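Local coordinates for anopheles gambiae adenosine kinase (Anopheles gambiae, PDB 3LOO), which catalyses the phosphorylation of adenosine to AMP with ATP as phosphate donor, as a member of the pfkB family of carbohydrate kinases, at residues 34-39 against 68-73; 63-68 against 138-143; 56-61 against 149-154. One frame throughout, in Å; residues are numbered along the deposited sequence.

All three contacts involve one small five-stranded sheet that borders the dinucleotide site. Contacts 1 and 2 are nearest, centres about 6 Å apart: both use helix 64-73, share Glu68, and rest on the neighbouring strands 33-39 and 137-144, joined by a probable hydrogen bond between Ala38 O and Val143 N (2.8 Å). Contact 3 lies about 8 Å from contact 2, centre to centre, its strand 147-153 adjoining 137-144 through a probable Ala140 N to Cys151 O bond of 2.8 Å. Contacts 1 and 3, centres about 14 Å apart, do not touch, yet each reaches the same bis(adenosine) tetraphosphate, contact 1 at a ribose and contact 3 at the adenine of that same adenosine.

Contact 1: residues 34-39 against 68-73; sequences LDISAV and ELIEKY. With B4P (bis(adenosine)-5'-tetraphosphate), chain D.
The ring of Tyr73 meets the backbone of Val39: CD1 lies 3.6 Å from Val39 O, and the oxygen approaches the ring obliquely. The other flat group, the carboxylate of Asp35, is turned to the ligand, and each oxygen takes one ribose hydroxyl of bis(adenosine)-5'-tetraphosphate. O2E donates to Asp35 OD1 and O3E to Asp35 OD2, both at 2.6 Å. OD2 has a second partner in Asn313 ND2, so it is gripped twice.

Between these two polar regions the strand packs on helix 64-73 through methyl and methylene groups. The axes of these short segments approach to 8.8 Å with 37° between their directions. Strand alternation sorts the residues: Ile36 and Ala38 point toward the helix, whereas Ser37 points away. In Ile36, a chi1 of -55° leaves CG2 opposite the backbone N, and this branch does the touching, resting against Leu69 CB at 4.0 Å and Ile70 CG1 at 4.1 Å. Leu69 CD1 also comes to 4.0 Å from Ile36 O. Further along, Ala38 CB lies 3.9 Å from Tyr73 CB, where the CA atoms of the two residues are also nearest each other. Tyr77 of the edge strand 76-80 touches both Ile36 and Ile70.

The two chemistries thus divide along one strand of the small lid sheet known from the ribokinase-like fold. Apolar packing joins the strand to its helix, while the paired short bonds hold both hydroxyls of a cis diol on one carboxylate, consistent with selection of a ribonucleoside.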
loop_
_atom_site.group_PDB
_atom_site.type_symbol
_atom_site.label_atom_id
_atom_site.label_comp_id
_atom_site.label_asym_id
_atom_site.label_seq_id
_atom_site.Cartn_x
_atom_site.Cartn_y
_atom_site.Cartn_z
ATOM N N LEU A 34 6.697 -11.516 -1.549
ATOM C CA LEU A 34 6.216 -12.649 -0.774
ATOM C C LEU A 34 6.617 -12.378 0.669
ATOM O O LEU A 34 7.811 -12.191 0.958
ATOM C CB LEU A 34 6.859 -13.956 -1.270
ATOM C CG LEU A 34 6.424 -15.275 -0.560
ATOM C CD1 LEU A 34 4.890 -15.570 -0.671
ATOM C CD2 LEU A 34 7.225 -16.497 -1.070
ATOM N N ASP A 35 5.635 -12.376 1.576
ATOM C CA ASP A 35 5.924 -12.192 2.978
ATOM C C ASP A 35 6.409 -13.511 3.569
ATOM O O ASP A 35 5.836 -14.588 3.289
ATOM C CB ASP A 35 4.689 -11.686 3.748
ATOM C CG ASP A 35 4.307 -10.223 3.407
ATOM O OD1 ASP A 35 5.095 -9.500 2.738
ATOM O OD2 ASP A 35 3.211 -9.793 3.854
ATOM N N ILE A 36 7.448 -13.402 4.404
ATOM C CA ILE A 36 7.958 -14.524 5.174
ATOM C C ILE A 36 7.763 -14.174 6.647
ATOM O O ILE A 36 8.463 -13.342 7.219
ATOM C CB ILE A 36 9.439 -14.820 4.819
ATOM C CG1 ILE A 36 9.588 -15.043 3.328
ATOM C CG2 ILE A 36 9.968 -16.025 5.582
ATOM C CD1 ILE A 36 11.017 -15.110 2.875
ATOM N N SER A 37 6.796 -14.833 7.253
ATOM C CA SER A 37 6.251 -14.392 8.509
ATOM C C SER A 37 6.548 -15.374 9.621
ATOM O O SER A 37 6.295 -16.541 9.458
ATOM C CB SER A 37 4.739 -14.265 8.359
ATOM O OG SER A 37 4.213 -13.616 9.505
ATOM N N ALA A 38 7.038 -14.901 10.761
ATOM C CA ALA A 38 7.315 -15.799 11.896
ATOM C C ALA A 38 7.253 -15.121 13.251
ATOM O O ALA A 38 7.412 -13.895 13.383
ATOM C CB ALA A 38 8.686 -16.526 11.724
ATOM N N VAL A 39 7.016 -15.941 14.268
ATOM C CA VAL A 39 7.159 -15.506 15.641
ATOM C C VAL A 39 8.624 -15.629 16.028
ATOM O O VAL A 39 9.258 -16.657 15.812
ATOM C CB VAL A 39 6.219 -16.297 16.584
ATOM C CG1 VAL A 39 6.565 -16.025 18.071
ATOM C CG2 VAL A 39 4.781 -15.913 16.264
ATOM N N GLU A 68 17.160 -18.125 7.468
ATOM C CA GLU A 68 17.079 -18.424 8.880
ATOM C C GLU A 68 15.634 -18.468 9.364
ATOM O O GLU A 68 15.266 -19.356 10.156
ATOM C CB GLU A 68 17.910 -17.419 9.679
ATOM C CG GLU A 68 17.901 -17.651 11.168
ATOM C CD GLU A 68 18.920 -16.804 11.928
ATOM O OE1 GLU A 68 19.713 -16.022 11.324
ATOM O OE2 GLU A 68 18.911 -16.929 13.155
ATOM N N LEU A 69 14.810 -17.520 8.889
ATOM C CA LEU A 69 13.372 -17.536 9.189
ATOM C C LEU A 69 12.717 -18.820 8.646
ATOM O O LEU A 69 11.927 -19.456 9.333
ATOM C CB LEU A 69 12.630 -16.308 8.606
ATOM C CG LEU A 69 12.992 -14.923 9.142
ATOM C CD1 LEU A 69 12.230 -13.843 8.364
ATOM C CD2 LEU A 69 12.713 -14.822 10.631
ATOM N N ILE A 70 13.048 -19.179 7.416
ATOM C CA ILE A 70 12.455 -20.353 6.794
ATOM C C ILE A 70 12.912 -21.612 7.557
ATOM O O ILE A 70 12.085 -22.351 8.059
ATOM C CB ILE A 70 12.816 -20.429 5.295
ATOM C CG1 ILE A 70 12.201 -19.258 4.525
ATOM C CG2 ILE A 70 12.403 -21.791 4.677
ATOM C CD1 ILE A 70 13.052 -18.853 3.297
ATOM N N GLU A 71 14.225 -21.785 7.704
ATOM C CA GLU A 71 14.816 -23.018 8.248
ATOM C C GLU A 71 14.672 -23.210 9.746
ATOM O O GLU A 71 14.494 -24.322 10.200
ATOM C CB GLU A 71 16.299 -23.124 7.871
ATOM C CG GLU A 71 16.531 -23.630 6.461
ATOM C CD GLU A 71 17.982 -23.498 6.021
ATOM O OE1 GLU A 71 18.860 -23.268 6.891
ATOM O OE2 GLU A 71 18.254 -23.592 4.792
ATOM N N LYS A 72 14.754 -22.145 10.522
ATOM C CA LYS A 72 14.835 -22.284 11.957
ATOM C C LYS A 72 13.636 -21.681 12.691
ATOM O O LYS A 72 13.412 -21.970 13.856
ATOM C CB LYS A 72 16.204 -21.716 12.422
ATOM C CG LYS A 72 16.272 -20.991 13.771
ATOM C CD LYS A 72 17.721 -20.640 14.129
ATOM C CE LYS A 72 17.822 -19.724 15.354
ATOM N NZ LYS A 72 17.028 -20.231 16.526
ATOM N N TYR A 73 12.853 -20.838 12.030
ATOM C CA TYR A 73 11.667 -20.292 12.700
ATOM C C TYR A 73 10.348 -20.730 12.099
ATOM O O TYR A 73 9.297 -20.223 12.491
ATOM C CB TYR A 73 11.720 -18.765 12.833
ATOM C CG TYR A 73 12.779 -18.276 13.797
ATOM C CD1 TYR A 73 12.474 -18.040 15.135
ATOM C CD2 TYR A 73 14.077 -18.057 13.367
ATOM C CE1 TYR A 73 13.446 -17.585 16.026
ATOM C CE2 TYR A 73 15.051 -17.603 14.237
ATOM C CZ TYR A 73 14.730 -17.368 15.560
ATOM O OH TYR A 73 15.716 -16.920 16.403
HETATM P PA B4P D . 1.629 -3.960 8.104
HETATM O O1A B4P D . 1.075 -5.276 8.628
HETATM O O2A B4P D . 2.910 -3.429 8.746
HETATM O O3A B4P D . 0.525 -2.853 8.469
HETATM P PB B4P D . -0.155 -1.952 7.343
HETATM O O1B B4P D . -1.078 -2.781 6.446
HETATM O O2B B4P D . 0.815 -0.964 6.718
HETATM O O3B B4P D . -1.046 -1.319 8.597
HETATM P PG B4P D . -1.105 0.212 9.093
HETATM O O1G B4P D . -0.154 0.484 10.208
HETATM O O2G B4P D . -0.915 1.073 7.860
HETATM O O3G B4P D . -2.612 0.400 9.603
HETATM P PD B4P D . -3.210 0.593 11.088
HETATM O O1D B4P D . -2.441 -0.277 12.011
HETATM O O2D B4P D . -3.440 2.040 11.422
HETATM O O5E B4P D . 1.761 -4.003 6.485
HETATM C C5E B4P D . 2.290 -5.235 6.045
HETATM C C4E B4P D . 2.617 -5.283 4.580
HETATM O O4E B4P D . 3.564 -4.290 4.185
HETATM C C3E B4P D . 3.306 -6.592 4.307
HETATM O O3E B4P D . 2.312 -7.405 3.653
HETATM C C2E B4P D . 4.438 -6.249 3.345
HETATM O O2E B4P D . 4.487 -7.049 2.156
HETATM C C1E B4P D . 4.217 -4.757 3.033
HETATM N N9A B4P D . 5.517 -4.082 2.874
HETATM C C8A B4P D . 6.485 -3.872 3.815
HETATM N N7A B4P D . 7.521 -3.218 3.214
HETATM C C5A B4P D . 7.231 -3.043 1.891
HETATM C C6A B4P D . 7.880 -2.446 0.797
HETATM N N6A B4P D . 9.132 -1.897 0.881
HETATM N N1A B4P D . 7.271 -2.461 -0.415
HETATM C C2A B4P D . 6.031 -2.989 -0.573
HETATM N N3A B4P D . 5.384 -3.552 0.461
HETATM C C4A B4P D . 5.955 -3.580 1.693
HETATM O O5F B4P D . -4.623 -0.128 10.856
HETATM C C5F B4P D . -5.432 0.146 9.718
HETATM C C4F B4P D . -6.847 -0.309 10.074
HETATM O O4F B4P D . -6.861 -1.636 10.630
HETATM C C3F B4P D . -7.425 0.536 11.195
HETATM O O3F B4P D . -7.912 1.763 10.667
HETATM C C2F B4P D . -8.511 -0.367 11.750
HETATM O O2F B4P D . -9.707 -0.265 10.953
HETATM C C1F B4P D . -7.877 -1.765 11.633
HETATM N N9B B4P D . -7.216 -2.067 12.943
HETATM C C8B B4P D . -5.897 -1.975 13.204
HETATM N N7B B4P D . -5.632 -2.305 14.492
HETATM C C5B B4P D . -6.796 -2.619 15.097
HETATM C C6B B4P D . -7.177 -3.009 16.378
HETATM N N6B B4P D . -6.225 -3.157 17.333
HETATM N N1B B4P D . -8.496 -3.259 16.649
HETATM C C2B B4P D . -9.450 -3.116 15.696
HETATM N N3B B4P D . -9.139 -2.723 14.428
HETATM C C4B B4P D . -7.842 -2.455 14.075
#

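Contact 2: residues 63-68 against 138-143; sequences MPMYQE and TCAVLV
Met65 and Tyr66 lie against Thr138, Ala140 and Leu142 in a buried helix-on-sheet contact within the small lid of this ribokinase-like kinase. The axes, which approach to 9.4 Å and are inclined at 64°, establish a helix crossing a strand, and the burial rests on the touching residues, all of which are buried. Thr138, Ala140 and Leu142, every second residue of strand 137-144, point toward helix 64-73. Cys139 points away from it, and its side chain is about 4 Å from the bound dinucleotide, so the helix packs on the sheet face turned away from the ligand.

Met65 extends with CG opposite its backbone N (chi1 -172°) and then bends at the thioether. The bend brings CE to 3.7 Å from Ala140 CB, while SD lies 3.9 Å from Leu142 CD1. The same CE also sits 4.2 Å above the rim of the Tyr66 ring. Tyr66 therefore has a methyl on one face and Thr138 OG1 on the other. Its CE1 corner does most of the touching: Ala140 N lies at that edge, in the ring plane, at 3.5 Å. Tyr66 OH is hydrogen-bonded to Cys151 O of the next strand, an oxygen that also takes the Ala140 N-H. Thr138 OG1, buried here with no hydrogen-bonding partner anywhere in the model, stands 3.4 Å above the ring plane, offset toward the rim beside CD1 and CE1.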
loop_
_atom_site.group_PDB
_atom_site.type_symbol
_atom_site.label_atom_id
_atom_site.label_comp_id
_atom_site.label_asym_id
_atom_site.label_seq_id
_atom_site.Cartn_x
_atom_site.Cartn_y
_atom_site.Cartn_z
ATOM N N MET A 63 20.402 -10.095 4.613
ATOM C CA MET A 63 20.102 -11.171 3.681
ATOM C C MET A 63 20.032 -12.578 4.281
ATOM O O MET A 63 19.172 -13.364 3.865
ATOM C CB MET A 63 21.056 -11.165 2.491
ATOM C CG MET A 63 20.884 -9.984 1.535
ATOM S SD MET A 63 19.186 -9.568 1.058
ATOM C CE MET A 63 19.504 -8.042 0.163
ATOM N N PRO A 64 20.954 -12.915 5.220
ATOM C CA PRO A 64 20.908 -14.254 5.819
ATOM C C PRO A 64 19.683 -14.484 6.673
ATOM O O PRO A 64 19.411 -15.616 7.062
ATOM C CB PRO A 64 22.195 -14.305 6.684
ATOM C CG PRO A 64 23.135 -13.321 5.975
ATOM C CD PRO A 64 22.201 -12.201 5.597
ATOM N N MET A 65 18.948 -13.422 6.985
ATOM C CA MET A 65 17.771 -13.561 7.845
ATOM C C MET A 65 16.624 -14.370 7.211
ATOM O O MET A 65 15.897 -15.095 7.920
ATOM C CB MET A 65 17.288 -12.180 8.269
ATOM C CG MET A 65 16.203 -12.194 9.302
ATOM S SD MET A 65 15.571 -10.544 9.670
ATOM C CE MET A 65 15.373 -9.825 8.009
ATOM N N TYR A 66 16.456 -14.238 5.888
ATOM C CA TYR A 66 15.344 -14.915 5.170
ATOM C C TYR A 66 15.423 -16.467 5.295
ATOM O O TYR A 66 14.475 -17.120 5.783
ATOM C CB TYR A 66 15.238 -14.393 3.715
ATOM C CG TYR A 66 14.988 -12.881 3.717
ATOM C CD1 TYR A 66 13.723 -12.373 4.020
ATOM C CD2 TYR A 66 16.034 -11.979 3.525
ATOM C CE1 TYR A 66 13.490 -10.999 4.055
ATOM C CE2 TYR A 66 15.818 -10.611 3.571
ATOM C CZ TYR A 66 14.545 -10.131 3.836
ATOM O OH TYR A 66 14.311 -8.799 3.900
ATOM N N GLN A 67 16.573 -17.045 4.950
ATOM C CA GLN A 67 16.756 -18.499 5.088
ATOM C C GLN A 67 16.639 -18.945 6.548
ATOM O O GLN A 67 16.083 -20.024 6.832
ATOM C CB GLN A 67 18.108 -18.924 4.531
ATOM C CG GLN A 67 18.355 -20.419 4.558
ATOM C CD GLN A 67 19.798 -20.802 4.246
ATOM O OE1 GLN A 67 20.566 -20.010 3.690
ATOM N NE2 GLN A 67 20.169 -22.031 4.591
ATOM N N GLU A 68 17.160 -18.125 7.468
ATOM C CA GLU A 68 17.079 -18.424 8.880
ATOM C C GLU A 68 15.634 -18.468 9.364
ATOM O O GLU A 68 15.266 -19.356 10.156
ATOM C CB GLU A 68 17.910 -17.419 9.679
ATOM C CG GLU A 68 17.901 -17.651 11.168
ATOM C CD GLU A 68 18.920 -16.804 11.928
ATOM O OE1 GLU A 68 19.713 -16.022 11.324
ATOM O OE2 GLU A 68 18.911 -16.929 13.155
ATOM N N THR A 138 10.931 -10.212 -1.227
ATOM C CA THR A 138 10.295 -10.798 -0.080
ATOM C C THR A 138 10.281 -9.736 1.007
ATOM O O THR A 138 11.033 -8.739 0.934
ATOM C CB THR A 138 11.077 -12.045 0.456
ATOM O OG1 THR A 138 12.420 -11.670 0.827
ATOM C CG2 THR A 138 11.132 -13.158 -0.577
ATOM N N CYS A 139 9.460 -9.956 2.022
ATOM C CA CYS A 139 9.453 -9.065 3.158
ATOM C C CYS A 139 9.401 -9.925 4.412
ATOM O O CYS A 139 8.474 -10.708 4.574
ATOM C CB CYS A 139 8.240 -8.097 3.113
ATOM S SG CYS A 139 8.181 -6.962 4.545
ATOM N N ALA A 140 10.428 -9.810 5.257
ATOM C CA ALA A 140 10.428 -10.432 6.570
ATOM C C ALA A 140 9.380 -9.740 7.405
ATOM O O ALA A 140 9.365 -8.501 7.479
ATOM C CB ALA A 140 11.830 -10.287 7.231
ATOM N N VAL A 141 8.498 -10.520 8.031
ATOM C CA VAL A 141 7.507 -9.982 8.953
ATOM C C VAL A 141 7.733 -10.692 10.289
ATOM O O VAL A 141 7.353 -11.857 10.455
ATOM C CB VAL A 141 6.066 -10.276 8.486
ATOM C CG1 VAL A 141 5.058 -9.783 9.524
ATOM C CG2 VAL A 141 5.762 -9.662 7.100
ATOM N N LEU A 142 8.389 -10.011 11.224
ATOM C CA LEU A 142 8.801 -10.624 12.482
ATOM C C LEU A 142 7.858 -10.209 13.583
ATOM O O LEU A 142 7.701 -9.019 13.853
ATOM C CB LEU A 142 10.231 -10.199 12.836
ATOM C CG LEU A 142 11.258 -10.397 11.734
ATOM C CD1 LEU A 142 12.650 -10.120 12.246
ATOM C CD2 LEU A 142 11.154 -11.822 11.211
ATOM N N VAL A 143 7.231 -11.196 14.211
ATOM C CA VAL A 143 6.292 -10.947 15.303
ATOM C C VAL A 143 6.970 -11.198 16.660
ATOM O O VAL A 143 7.482 -12.297 16.925
ATOM C CB VAL A 143 5.040 -11.831 15.153
ATOM C CG1 VAL A 143 4.161 -11.733 16.393
ATOM C CG2 VAL A 143 4.282 -11.448 13.903
#

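Contact 3: residues 56-61 against 149-154; sequences ILAEEK and SLCANL. With B4P (bis(adenosine)-5'-tetraphosphate), chain D.
Ile56 lies along Cys151 of the adjoining strand. From CB, a chi1 of 67° swings CG1 in between the backbone N and carbonyl carbon, where it meets Leu150 O at 3.6 Å and also touches Cys151 CB. CD1, the tip, continues to Cys151 SG at 3.8 Å, and the same sulfur also meets Ala58 CA (3.7 Å), roughly at right angles to the first contact. The backbone beneath is a parallel beta ladder joining the outermost strand 54-57 of the lid sheet to strand 147-153. Ile56 bonds at both ends: its N donates to Leu150 O (3.1 Å), and its O accepts from Ala152 N (2.9 Å, nearly straight at 170°). Ala58 N then donates to Ala152 O at 2.7 Å, from well above that carbonyl's plane.

Leu57 and Ala152 form the second bridge, with side chains on the sheet face opposite Ile56 and Cys151. There they wall the adenine whose exocyclic amine, N6A, lies 3.4 Å from Ala152 CB. Leu57 CD2 touches both this nitrogen and Leu154 CD1, and Leu154 turns its other methyl, CD2, to N6A at 3.7 Å.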
loop_
_atom_site.group_PDB
_atom_site.type_symbol
_atom_site.label_atom_id
_atom_site.label_comp_id
_atom_site.label_asym_id
_atom_site.label_seq_id
_atom_site.Cartn_x
_atom_site.Cartn_y
_atom_site.Cartn_z
ATOM N N ILE A 56 11.797 -1.429 7.417
ATOM C CA ILE A 56 13.036 -1.032 6.778
ATOM C C ILE A 56 13.181 -1.742 5.464
ATOM O O ILE A 56 12.460 -2.710 5.178
ATOM C CB ILE A 56 14.303 -1.339 7.668
ATOM C CG1 ILE A 56 14.505 -2.873 7.814
ATOM C CG2 ILE A 56 14.211 -0.605 9.046
ATOM C CD1 ILE A 56 15.776 -3.344 8.562
ATOM N N LEU A 57 14.107 -1.226 4.652
ATOM C CA LEU A 57 14.626 -1.883 3.462
ATOM C C LEU A 57 15.832 -2.762 3.841
ATOM O O LEU A 57 16.654 -2.351 4.675
ATOM C CB LEU A 57 15.037 -0.807 2.442
ATOM C CG LEU A 57 13.851 0.014 1.915
ATOM C CD1 LEU A 57 14.352 1.119 0.949
ATOM C CD2 LEU A 57 12.776 -0.920 1.201
ATOM N N ALA A 58 15.921 -3.962 3.258
ATOM C CA ALA A 58 17.043 -4.882 3.515
ATOM C C ALA A 58 18.371 -4.347 3.019
ATOM O O ALA A 58 18.465 -3.811 1.913
ATOM C CB ALA A 58 16.798 -6.246 2.893
ATOM N N GLU A 59 19.398 -4.537 3.832
ATOM C CA GLU A 59 20.782 -4.350 3.378
ATOM C C GLU A 59 21.502 -5.683 3.324
ATOM O O GLU A 59 20.945 -6.729 3.704
ATOM C CB GLU A 59 21.524 -3.424 4.341
ATOM C CG GLU A 59 20.981 -2.023 4.339
ATOM C CD GLU A 59 21.619 -1.219 5.419
ATOM O OE1 GLU A 59 22.872 -1.169 5.473
ATOM O OE2 GLU A 59 20.878 -0.662 6.237
ATOM N N GLU A 60 22.765 -5.649 2.913
ATOM C CA GLU A 60 23.515 -6.883 2.746
ATOM C C GLU A 60 23.438 -7.748 3.993
ATOM O O GLU A 60 23.247 -8.952 3.886
ATOM C CB GLU A 60 24.960 -6.613 2.386
ATOM C CG GLU A 60 25.576 -7.751 1.561
ATOM C CD GLU A 60 26.668 -7.238 0.611
ATOM O OE1 GLU A 60 27.642 -6.598 1.100
ATOM O OE2 GLU A 60 26.545 -7.459 -0.624
ATOM N N LYS A 61 23.575 -7.113 5.154
ATOM C CA LYS A 61 23.643 -7.797 6.434
ATOM C C LYS A 61 22.312 -8.461 6.790
ATOM O O LYS A 61 22.252 -9.302 7.675
ATOM C CB LYS A 61 24.040 -6.824 7.548
ATOM C CG LYS A 61 23.112 -5.604 7.746
ATOM C CD LYS A 61 23.408 -4.893 9.062
ATOM C CE LYS A 61 22.630 -3.579 9.154
ATOM N NZ LYS A 61 22.840 -2.899 10.460
ATOM N N SER A 149 7.933 -6.191 13.231
ATOM C CA SER A 149 9.077 -5.577 12.577
ATOM C C SER A 149 9.256 -6.163 11.169
ATOM O O SER A 149 9.291 -7.398 10.985
ATOM C CB SER A 149 10.322 -5.825 13.408
ATOM O OG SER A 149 11.377 -4.981 12.998
ATOM N N LEU A 150 9.426 -5.282 10.196
ATOM C CA LEU A 150 9.358 -5.656 8.780
ATOM C C LEU A 150 10.670 -5.326 8.130
ATOM O O LEU A 150 11.243 -4.278 8.421
ATOM C CB LEU A 150 8.240 -4.859 8.084
ATOM C CG LEU A 150 6.794 -5.352 8.020
ATOM C CD1 LEU A 150 6.346 -6.205 9.192
ATOM C CD2 LEU A 150 5.794 -4.165 7.770
ATOM N N CYS A 151 11.146 -6.198 7.256
ATOM C CA CYS A 151 12.374 -5.914 6.511
ATOM C C CYS A 151 12.187 -6.409 5.098
ATOM O O CYS A 151 12.098 -7.630 4.872
ATOM C CB CYS A 151 13.618 -6.537 7.191
ATOM S SG CYS A 151 15.149 -6.332 6.313
ATOM N N ALA A 152 12.117 -5.447 4.173
ATOM C CA ALA A 152 11.749 -5.692 2.771
ATOM C C ALA A 152 12.986 -5.796 1.892
ATOM O O ALA A 152 13.785 -4.856 1.806
ATOM C CB ALA A 152 10.802 -4.556 2.228
ATOM N N ASN A 153 13.132 -6.960 1.292
ATOM C CA ASN A 153 14.180 -7.282 0.359
ATOM C C ASN A 153 13.524 -7.202 -1.002
ATOM O O ASN A 153 12.857 -8.171 -1.443
ATOM C CB ASN A 153 14.688 -8.708 0.619
ATOM C CG ASN A 153 15.667 -9.196 -0.454
ATOM O OD1 ASN A 153 16.397 -8.406 -1.059
ATOM N ND2 ASN A 153 15.661 -10.493 -0.700
ATOM N N LEU A 154 13.659 -6.027 -1.628
ATOM C CA LEU A 154 12.894 -5.698 -2.843
ATOM C C LEU A 154 13.297 -6.536 -4.045
ATOM O O LEU A 154 12.435 -6.996 -4.803
ATOM C CB LEU A 154 12.991 -4.207 -3.194
ATOM C CG LEU A 154 12.336 -3.210 -2.225
ATOM C CD1 LEU A 154 12.357 -1.812 -2.799
ATOM C CD2 LEU A 154 10.845 -3.630 -1.909
HETATM P PA B4P D . 1.629 -3.960 8.104
HETATM O O1A B4P D . 1.075 -5.276 8.628
HETATM O O2A B4P D . 2.910 -3.429 8.746
HETATM O O3A B4P D . 0.525 -2.853 8.469
HETATM P PB B4P D . -0.155 -1.952 7.343
HETATM O O1B B4P D . -1.078 -2.781 6.446
HETATM O O2B B4P D . 0.815 -0.964 6.718
HETATM O O3B B4P D . -1.046 -1.319 8.597
HETATM P PG B4P D . -1.105 0.212 9.093
HETATM O O1G B4P D . -0.154 0.484 10.208
HETATM O O2G B4P D . -0.915 1.073 7.860
HETATM O O3G B4P D . -2.612 0.400 9.603
HETATM P PD B4P D . -3.210 0.593 11.088
HETATM O O1D B4P D . -2.441 -0.277 12.011
HETATM O O2D B4P D . -3.440 2.040 11.422
HETATM O O5E B4P D . 1.761 -4.003 6.485
HETATM C C5E B4P D . 2.290 -5.235 6.045
HETATM C C4E B4P D . 2.617 -5.283 4.580
HETATM O O4E B4P D . 3.564 -4.290 4.185
HETATM C C3E B4P D . 3.306 -6.592 4.307
HETATM O O3E B4P D . 2.312 -7.405 3.653
HETATM C C2E B4P D . 4.438 -6.249 3.345
HETATM O O2E B4P D . 4.487 -7.049 2.156
HETATM C C1E B4P D . 4.217 -4.757 3.033
HETATM N N9A B4P D . 5.517 -4.082 2.874
HETATM C C8A B4P D . 6.485 -3.872 3.815
HETATM N N7A B4P D . 7.521 -3.218 3.214
HETATM C C5A B4P D . 7.231 -3.043 1.891
HETATM C C6A B4P D . 7.880 -2.446 0.797
HETATM N N6A B4P D . 9.132 -1.897 0.881
HETATM N N1A B4P D . 7.271 -2.461 -0.415
HETATM C C2A B4P D . 6.031 -2.989 -0.573
HETATM N N3A B4P D . 5.384 -3.552 0.461
HETATM C C4A B4P D . 5.955 -3.580 1.693
HETATM O O5F B4P D . -4.623 -0.128 10.856
HETATM C C5F B4P D . -5.432 0.146 9.718
HETATM C C4F B4P D . -6.847 -0.309 10.074
HETATM O O4F B4P D . -6.861 -1.636 10.630
HETATM C C3F B4P D . -7.425 0.536 11.195
HETATM O O3F B4P D . -7.912 1.763 10.667
HETATM C C2F B4P D . -8.511 -0.367 11.750
HETATM O O2F B4P D . -9.707 -0.265 10.953
HETATM C C1F B4P D . -7.877 -1.765 11.633
HETATM N N9B B4P D . -7.216 -2.067 12.943
HETATM C C8B B4P D . -5.897 -1.975 13.204
HETATM N N7B B4P D . -5.632 -2.305 14.492
HETATM C C5B B4P D . -6.796 -2.619 15.097
HETATM C C6B B4P D . -7.177 -3.009 16.378
HETATM N N6B B4P D . -6.225 -3.157 17.333
HETATM N N1B B4P D . -8.496 -3.259 16.649
HETATM C C2B B4P D . -9.450 -3.116 15.696
HETATM N N3B B4P D . -9.139 -2.723 14.428
HETATM C C4B B4P D . -7.842 -2.455 14.075
#